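Local coordinates for beta-lactamase domain protein (Burkholderia ambifaria, PDB 5I0P) that binds two zinc ions in a metallo-beta-lactamase fold and is probably a metal-dependent hydrolase, at residues E83-D87 and G118-W123. Residues are numbered along the deposited sequence.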
ATOM      1  N   GLU A  83      16.629 -15.509   0.658  1.00 35.73           N
ATOM      2  CA  GLU A  83      17.414 -16.700   0.984  1.00 41.81           C
ATOM      3  C   GLU A  83      18.549 -16.374   1.931  1.00 41.67           C
ATOM      4  O   GLU A  83      18.843 -17.160   2.834  1.00 49.91           O
ATOM      5  CB  GLU A  83      17.952 -17.370  -0.275  1.00 37.63           C
ATOM      6  CG  GLU A  83      16.895 -18.216  -0.986  1.00 50.00           C
ATOM      7  CD  GLU A  83      16.394 -19.364  -0.125  1.00 47.75           C
ATOM      8  OE1 GLU A  83      15.198 -19.645  -0.167  1.00 48.39           O
ATOM      9  OE2 GLU A  83      17.195 -19.969   0.618  1.00 53.81           O
ATOM     10  N   GLN A  84      19.169 -15.204   1.767  1.00 39.57           N
ATOM     11  CA  GLN A  84      20.214 -14.779   2.685  1.00 41.71           C
ATOM     12  C   GLN A  84      19.652 -14.485   4.070  1.00 42.23           C
ATOM     13  O   GLN A  84      20.289 -14.800   5.085  1.00 45.67           O
ATOM     14  CB  GLN A  84      20.932 -13.553   2.132  1.00 51.50           C
ATOM     15  CG  GLN A  84      21.953 -13.863   1.051  1.00 67.09           C
ATOM     16  CD  GLN A  84      22.392 -12.625   0.274  1.00 77.71           C
ATOM     17  OE1 GLN A  84      21.920 -11.499   0.515  1.00 84.23           O
ATOM     18  NE2 GLN A  84      23.294 -12.837  -0.684  1.00 73.05           N
ATOM     19  N   ILE A  85      18.461 -13.891   4.143  1.00 40.44           N
ATOM     20  CA  ILE A  85      17.872 -13.633   5.453  1.00 40.33           C
ATOM     21  C   ILE A  85      17.469 -14.937   6.128  1.00 44.53           C
ATOM     22  O   ILE A  85      17.619 -15.091   7.348  1.00 39.80           O
ATOM     23  CB  ILE A  85      16.689 -12.663   5.333  1.00 36.01           C
ATOM     24  CG1 ILE A  85      17.201 -11.210   5.288  1.00 31.89           C
ATOM     25  CG2 ILE A  85      15.644 -12.933   6.449  1.00 32.17           C
ATOM     26  CD1 ILE A  85      16.617 -10.386   4.192  1.00 34.56           C
ATOM     27  N   PHE A  86      16.968 -15.899   5.350  1.00 43.18           N
ATOM     28  CA  PHE A  86      16.683 -17.210   5.910  1.00 41.05           C
ATOM     29  C   PHE A  86      17.938 -17.829   6.490  1.00 47.18           C
ATOM     30  O   PHE A  86      17.900 -18.459   7.555  1.00 48.69           O
ATOM     31  CB  PHE A  86      16.114 -18.144   4.837  1.00 42.24           C
ATOM     32  CG  PHE A  86      14.846 -17.658   4.178  1.00 35.21           C
ATOM     33  CD1 PHE A  86      13.981 -16.785   4.834  1.00 33.61           C
ATOM     34  CD2 PHE A  86      14.505 -18.121   2.916  1.00 34.99           C
ATOM     35  CE1 PHE A  86      12.779 -16.368   4.224  1.00 31.81           C
ATOM     36  CE2 PHE A  86      13.309 -17.731   2.300  1.00 34.83           C
ATOM     37  CZ  PHE A  86      12.445 -16.847   2.949  1.00 33.25           C
ATOM     38  N   ASP A  87      19.071 -17.647   5.809  1.00 46.47           N
ATOM     39  CA  ASP A  87      20.278 -18.346   6.225  1.00 43.63           C
ATOM     40  C   ASP A  87      20.936 -17.692   7.429  1.00 46.09           C
ATOM     41  O   ASP A  87      21.498 -18.385   8.285  1.00 46.33           O
ATOM     42  CB  ASP A  87      21.266 -18.451   5.062  1.00 44.44           C
ATOM     43  CG  ASP A  87      20.841 -19.490   4.030  1.00 55.05           C
ATOM     44  OD1 ASP A  87      21.313 -19.455   2.876  1.00 60.22           O
ATOM     45  OD2 ASP A  87      20.068 -20.391   4.392  1.00 57.71           O
ATOM     46  N   GLY A 118      10.313 -20.884   0.236  1.00 39.15           N
ATOM     47  CA  GLY A 118      11.421 -20.380  -0.535  1.00 36.43           C
ATOM     48  C   GLY A 118      12.062 -21.477  -1.374  1.00 45.25           C
ATOM     49  O   GLY A 118      11.515 -22.571  -1.555  1.00 41.05           O
ATOM     50  N   ASP A 119      13.294 -21.189  -1.829  1.00 50.65           N
ATOM     51  CA  ASP A 119      13.970 -22.076  -2.772  1.00 43.10           C
ATOM     52  C   ASP A 119      14.222 -23.453  -2.178  1.00 48.67           C
ATOM     53  O   ASP A 119      14.208 -24.456  -2.902  1.00 49.42           O
ATOM     54  CB  ASP A 119      15.254 -21.425  -3.251  1.00 43.11           C
ATOM     55  CG  ASP A 119      14.972 -20.288  -4.226  1.00 52.27           C
ATOM     56  OD1 ASP A 119      13.872 -20.322  -4.851  1.00 46.84           O
ATOM     57  OD2 ASP A 119      15.815 -19.352  -4.338  1.00 53.31           O
ATOM     58  N   GLN A 120      14.394 -23.545  -0.869  1.00 49.60           N
ATOM     59  CA  GLN A 120      14.724 -24.835  -0.289  1.00 52.58           C
ATOM     60  C   GLN A 120      13.557 -25.479   0.449  1.00 57.07           C
ATOM     61  O   GLN A 120      13.762 -26.473   1.154  1.00 61.88           O
ATOM     62  CB  GLN A 120      15.957 -24.683   0.600  1.00 61.47           C
ATOM     63  CG  GLN A 120      17.182 -24.281  -0.231  1.00 69.91           C
ATOM     64  CD  GLN A 120      18.436 -24.133   0.603  1.00 88.43           C
ATOM     65  OE1 GLN A 120      18.360 -23.932   1.818  1.00 94.75           O
ATOM     66  NE2 GLN A 120      19.606 -24.242  -0.039  1.00 93.12           N
ATOM     67  N   GLY A 121      12.329 -24.979   0.258  1.00 58.04           N
ATOM     68  CA  GLY A 121      11.152 -25.572   0.869  1.00 48.77           C
ATOM     69  C   GLY A 121      11.273 -25.773   2.366  1.00 43.32           C
ATOM     70  O   GLY A 121      11.109 -26.886   2.852  1.00 48.72           O
ATOM     71  N   ARG A 122      11.619 -24.718   3.102  1.00 44.68           N
ATOM     72  CA  ARG A 122      11.916 -24.833   4.528  1.00 49.14           C
ATOM     73  C   ARG A 122      10.678 -24.912   5.417  1.00 46.97           C
ATOM     74  O   ARG A 122      10.792 -25.345   6.567  1.00 51.62           O
ATOM     75  CB  ARG A 122      12.744 -23.638   4.987  1.00 48.71           C
ATOM     76  CG  ARG A 122      14.024 -23.405   4.240  1.00 49.79           C
ATOM     77  CD  ARG A 122      14.515 -22.016   4.566  1.00 53.40           C
ATOM     78  NE  ARG A 122      15.614 -21.663   3.693  1.00 58.71           N
ATOM     79  CZ  ARG A 122      16.871 -21.529   4.095  1.00 52.25           C
ATOM     80  NH1 ARG A 122      17.188 -21.693   5.375  1.00 50.35           N
ATOM     81  NH2 ARG A 122      17.805 -21.225   3.208  1.00 43.22           N
ATOM     82  N   TRP A 123       9.518 -24.483   4.939  1.00 39.55           N
ATOM     83  CA  TRP A 123       8.302 -24.513   5.734  1.00 44.54           C
ATOM     84  C   TRP A 123       7.119 -24.481   4.770  1.00 48.17           C
ATOM     85  O   TRP A 123       7.287 -24.394   3.548  1.00 46.52           O
ATOM     86  CB  TRP A 123       8.257 -23.358   6.735  1.00 46.10           C
ATOM     87  CG  TRP A 123       8.634 -22.050   6.076  1.00 51.11           C
ATOM     88  CD1 TRP A 123       7.881 -21.337   5.177  1.00 49.68           C
ATOM     89  CD2 TRP A 123       9.843 -21.307   6.263  1.00 36.10           C
ATOM     90  NE1 TRP A 123       8.555 -20.213   4.784  1.00 49.08           N
ATOM     91  CE2 TRP A 123       9.763 -20.167   5.434  1.00 43.87           C
ATOM     92  CE3 TRP A 123      10.991 -21.503   7.038  1.00 37.72           C
ATOM     93  CZ2 TRP A 123      10.790 -19.211   5.368  1.00 33.76           C
ATOM     94  CZ3 TRP A 123      12.011 -20.578   6.964  1.00 37.33           C
ATOM     95  CH2 TRP A 123      11.903 -19.438   6.132  1.00 41.53           C
TER
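A single guanidinium nitrogen, NH2 of Arg122, serves two carboxylates one helical turn apart: it lies 2.9 Å from Glu83 OE2 and 2.7 Å from Asp87 OD2. This salt-bridge network sits on the surface of the metallo-beta-lactamase fold, away from the zinc sites, and joins helix 76-88 to the loop that leads from helix 111-115 into strand 126-130. The i, i+4 spacing of Glu83 and Asp87 puts both acids on the same side of the helix, and the long side chain of Arg122, extended through chi2 and chi3, brings its planar charge within reach of both; both acids meet the guanidinium at its edge, while Phe86 CB lies over one face of the guanidinium, 3.5 Å from Arg122 CZ.

Glu83 also uses its other oxygen, OE1, which accepts a hydrogen bond from the backbone N of Asp119 at 3.0 Å. Gly118, just before it, has a positive phi, and a CB there would clash with Glu83 OE1 and Phe86 CE2, so glycine suits the site doubly. Asp119 OD1 is hydrogen-bonded to Trp113 NE1 of helix 111-115.

Beneath the charges Phe86, buried, points toward the loop and packs on Trp113 and Leu114 as well. The indole of Trp123, its NE1 hydrogen-bonded to Leu114 O, meets Phe86 in a T-shaped stack with planes at 84°, the indole edge directed at the phenyl face, with Trp123 CH2 3.6 Å from Phe86 CD1.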